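Side-chain contacts in periplasmic protein-probably involved in high-affinity Fe2+ transport (Escherichia coli F11, PDB 5I0Y), which binds copper in the bacterial periplasm and probably takes part in high-affinity uptake of ferrous iron: residues B[27-31]-B[32-36]; B[57-60]-B[61-65]. The protein carries 1 engineered substitution. All coordinates share one frame; numbering follows the deposited sequence.

Contact 1 of 2, residues B[27-31]-B[32-36]; sequences IDMEP and RGMGL
Met34 reaches back over the turn to Pro31 and Met29. Met34 CB lies 3.5 Å from Pro31 O, the acceptor of the turn. Met34 CG follows, 3.7 Å from Met29 CE. Met34 SD packs 4.0 Å from Pro31 CD, and the terminal CE stays close to the same ring, near CD and CG. Chi1 (-175°) sets CG opposite the backbone N, and the bend at chi3 (-69°) folds the methyl onto the proline. The Met34 chain runs slantwise to the ring. Met29 comes from the other arm with an extended chain, and its CE stands 3.2 Å from Met34 O.

The backbone bond that closes the turn is weak: Met34 N to Pro31 O is 3.4 Å, bent at 142°. A water lies 2.8 Å from both Pro31 O and Met34 O, placed to bridge the two carbonyls. Gly33 has a positive phi, which suits the third position. Beyond the turn, Met29 packs on Met88 and Met90, and Glu30 OE1 forms a salt bridge with Arg126 of the second subunit. This is a type II beta turn, Pro31 to Met34, entered by a cis-proline and set beside the copper site.

Contact 2 of 2, residues B[57-60]-B[61-65]; sequences NGFG and AGEWI
Glu63 folds back over Gly60 and grips it from both ends of the residue. Two hydrogen bonds link the pair. Glu63 N donates to Gly60 O at 3.0 Å, which closes the turn. Gly60 N donates to Glu63 OE2 at 2.8 Å and 160°, meeting the oxygen from above the carboxylate plane. Chi1 (-70°) keeps CG beside the backbone N, and the extended chain then carries the carboxylate to Gly60. A water adds a further link. It donates to Gly58 O and to Glu63 OE2, each at 2.8 Å, so OE2 accepts two bonds. Glu63 OE2 also sits at the edge of the Phe59 ring, near its plane.

The apolar contacts join Phe59 to Ile65. Ile65 CD1 makes an off-centre CH-pi contact, 4.1 Å from the centroid of the Phe59 ring, and is 3.7 Å from Phe59 CG. Both Phe59 and Ile65 also pack on Ala51 of strand 43-51, and Phe59 touches Val91 of the second subunit. Polar bonds thus close the turn, and apolar residues flank it. The arrangement is a type II beta turn from Gly60 to Glu63, with glycine at its third position, in the connection between strands 43-51 and 69-76 of this beta-sandwich protein.

How the contacts relate
Contact 1 comes first along the chain, in the loop between strands 17-24 and 43-51. Contact 2 follows in the loop between strands 43-51 and 69-76. Strand 43-51 therefore lies between them in sequence. Their centres are 28 Å apart, and their nearest atoms are about 13 Å apart, so they do not touch. Both are type II turns in loops of the same antiparallel sheet system. Strand 43-51 also carries the copper ligand His44. The side chain of Met29 in contact 1 is about 6 Å from a copper ion. Both contacts also touch the second subunit, contact 2 through Phe59 and Trp64, which flank its turn.

Contact 1 of 2, residues B[27-31]-B[32-36]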
# COMPACT_ATOMS: atom_id res chain seq x y z
N ILE B 27 9.25 -9.05 15.53
CA ILE B 27 7.99 -9.65 15.15
C ILE B 27 8.20 -10.85 14.23
O ILE B 27 9.30 -11.08 13.73
CB ILE B 27 7.09 -8.59 14.46
CG1 ILE B 27 7.73 -8.00 13.18
CG2 ILE B 27 6.74 -7.49 15.45
CD1 ILE B 27 7.60 -8.85 11.93
N ASP B 28 7.12 -11.59 14.03
CA ASP B 28 7.06 -12.62 13.01
C ASP B 28 6.22 -12.12 11.84
O ASP B 28 5.21 -11.47 12.04
CB ASP B 28 6.34 -13.88 13.54
CG ASP B 28 7.07 -14.57 14.67
OD1 ASP B 28 8.27 -14.33 14.94
OD2 ASP B 28 6.40 -15.42 15.29
N MET B 29 6.65 -12.47 10.65
CA MET B 29 5.95 -12.10 9.44
C MET B 29 5.76 -13.27 8.50
O MET B 29 6.49 -14.27 8.57
CB MET B 29 6.73 -10.99 8.73
CG MET B 29 7.92 -11.52 7.95
SD MET B 29 8.62 -10.25 6.89
CE MET B 29 9.77 -11.21 5.92
N GLU B 30 4.78 -13.13 7.60
CA GLU B 30 4.59 -14.08 6.51
C GLU B 30 5.43 -13.62 5.32
O GLU B 30 5.47 -12.43 5.03
CB GLU B 30 3.11 -14.13 6.11
CG GLU B 30 2.79 -15.20 5.06
CD GLU B 30 1.42 -15.08 4.42
OE1 GLU B 30 0.54 -14.39 4.95
OE2 GLU B 30 1.22 -15.70 3.35
N PRO B 31 6.10 -14.55 4.61
CA PRO B 31 6.19 -15.98 4.91
C PRO B 31 7.25 -16.26 5.96
O PRO B 31 8.22 -15.51 6.08
CB PRO B 31 6.62 -16.60 3.57
CG PRO B 31 6.38 -15.53 2.55
CD PRO B 31 6.66 -14.26 3.29
N ARG B 32 7.05 -17.35 6.70
CA ARG B 32 8.01 -17.83 7.69
C ARG B 32 9.33 -18.19 7.02
O ARG B 32 9.35 -18.76 5.92
CB ARG B 32 7.43 -19.03 8.45
CG ARG B 32 6.82 -20.11 7.56
CD ARG B 32 5.43 -20.51 8.05
NE ARG B 32 5.45 -21.11 9.38
CZ ARG B 32 4.42 -21.10 10.22
NH1 ARG B 32 3.28 -20.50 9.88
NH2 ARG B 32 4.53 -21.67 11.41
N GLY B 33 10.43 -17.83 7.68
CA GLY B 33 11.76 -18.11 7.16
C GLY B 33 12.35 -17.02 6.28
O GLY B 33 13.44 -17.20 5.73
N MET B 34 11.63 -15.90 6.13
CA MET B 34 12.10 -14.77 5.34
C MET B 34 12.44 -13.60 6.26
O MET B 34 11.76 -13.38 7.26
CB MET B 34 11.05 -14.36 4.30
CG MET B 34 11.48 -13.26 3.34
SD MET B 34 10.19 -12.78 2.17
CE MET B 34 10.10 -14.23 1.12
N GLY B 35 13.47 -12.83 5.91
CA GLY B 35 13.92 -11.71 6.75
C GLY B 35 14.63 -12.20 7.99
O GLY B 35 14.80 -13.41 8.18
N LEU B 36 15.05 -11.28 8.86
CA LEU B 36 15.75 -11.68 10.09
C LEU B 36 14.77 -12.28 11.10
O LEU B 36 13.79 -11.63 11.46
CB LEU B 36 16.49 -10.48 10.68
CG LEU B 36 17.43 -10.72 11.87
CD1 LEU B 36 18.66 -11.55 11.51
CD2 LEU B 36 17.86 -9.38 12.45
O HOH W 1 9.60 -14.81 8.43

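Contact 2 of 2, residues B[57-60]-B[61-65]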
# COMPACT_ATOMS: atom_id res chain seq x y z
N ASN B 57 -0.71 14.78 -3.99
CA ASN B 57 -0.60 13.53 -4.72
C ASN B 57 -1.79 12.60 -4.59
O ASN B 57 -1.68 11.43 -4.95
CB ASN B 57 0.68 12.80 -4.33
CG ASN B 57 1.92 13.61 -4.63
OD1 ASN B 57 2.69 13.94 -3.75
ND2 ASN B 57 2.11 13.96 -5.90
N GLY B 58 -2.90 13.11 -4.07
CA GLY B 58 -4.17 12.40 -4.01
C GLY B 58 -4.48 11.70 -2.71
O GLY B 58 -5.44 10.97 -2.64
N PHE B 59 -3.68 11.95 -1.67
CA PHE B 59 -3.92 11.33 -0.36
C PHE B 59 -4.49 12.32 0.65
O PHE B 59 -4.03 13.45 0.75
CB PHE B 59 -2.62 10.69 0.18
CG PHE B 59 -2.05 9.66 -0.75
CD1 PHE B 59 -2.58 8.36 -0.78
CD2 PHE B 59 -1.04 10.00 -1.64
CE1 PHE B 59 -2.08 7.42 -1.68
CE2 PHE B 59 -0.54 9.06 -2.52
CZ PHE B 59 -1.06 7.78 -2.54
N GLY B 60 -5.50 11.89 1.39
CA GLY B 60 -6.10 12.75 2.41
C GLY B 60 -5.32 12.70 3.71
O GLY B 60 -4.55 11.75 3.95
N ALA B 61 -5.47 13.73 4.54
CA ALA B 61 -4.76 13.80 5.81
C ALA B 61 -4.92 12.50 6.60
O ALA B 61 -6.02 11.97 6.74
CB ALA B 61 -5.21 15.01 6.62
N GLY B 62 -3.80 11.98 7.09
CA GLY B 62 -3.83 10.77 7.90
C GLY B 62 -3.72 9.46 7.13
O GLY B 62 -3.49 8.40 7.73
N GLU B 63 -3.88 9.51 5.81
CA GLU B 63 -3.84 8.29 5.02
C GLU B 63 -2.43 7.77 4.84
O GLU B 63 -1.50 8.53 4.63
CB GLU B 63 -4.54 8.52 3.68
CG GLU B 63 -6.05 8.67 3.85
CD GLU B 63 -6.77 9.20 2.62
OE1 GLU B 63 -7.95 9.60 2.79
OE2 GLU B 63 -6.17 9.18 1.51
N TRP B 64 -2.28 6.46 4.94
CA TRP B 64 -1.00 5.82 4.69
C TRP B 64 -0.51 6.11 3.29
O TRP B 64 -1.30 6.21 2.34
CB TRP B 64 -1.14 4.32 4.88
CG TRP B 64 0.16 3.59 4.87
CD1 TRP B 64 1.28 3.88 5.63
CD2 TRP B 64 0.52 2.44 4.06
NE1 TRP B 64 2.29 3.00 5.37
CE2 TRP B 64 1.90 2.10 4.43
CE3 TRP B 64 -0.13 1.67 3.11
CZ2 TRP B 64 2.57 1.02 3.88
CZ3 TRP B 64 0.57 0.58 2.55
CH2 TRP B 64 1.88 0.28 2.91
N ILE B 65 0.79 6.28 3.13
CA ILE B 65 1.33 6.44 1.78
C ILE B 65 1.86 5.07 1.34
O ILE B 65 2.85 4.59 1.89
CB ILE B 65 2.46 7.48 1.74
CG1 ILE B 65 2.00 8.84 2.30
CG2 ILE B 65 2.98 7.61 0.31
CD1 ILE B 65 0.87 9.53 1.55
O HOH W 2 -7.39 9.91 -0.91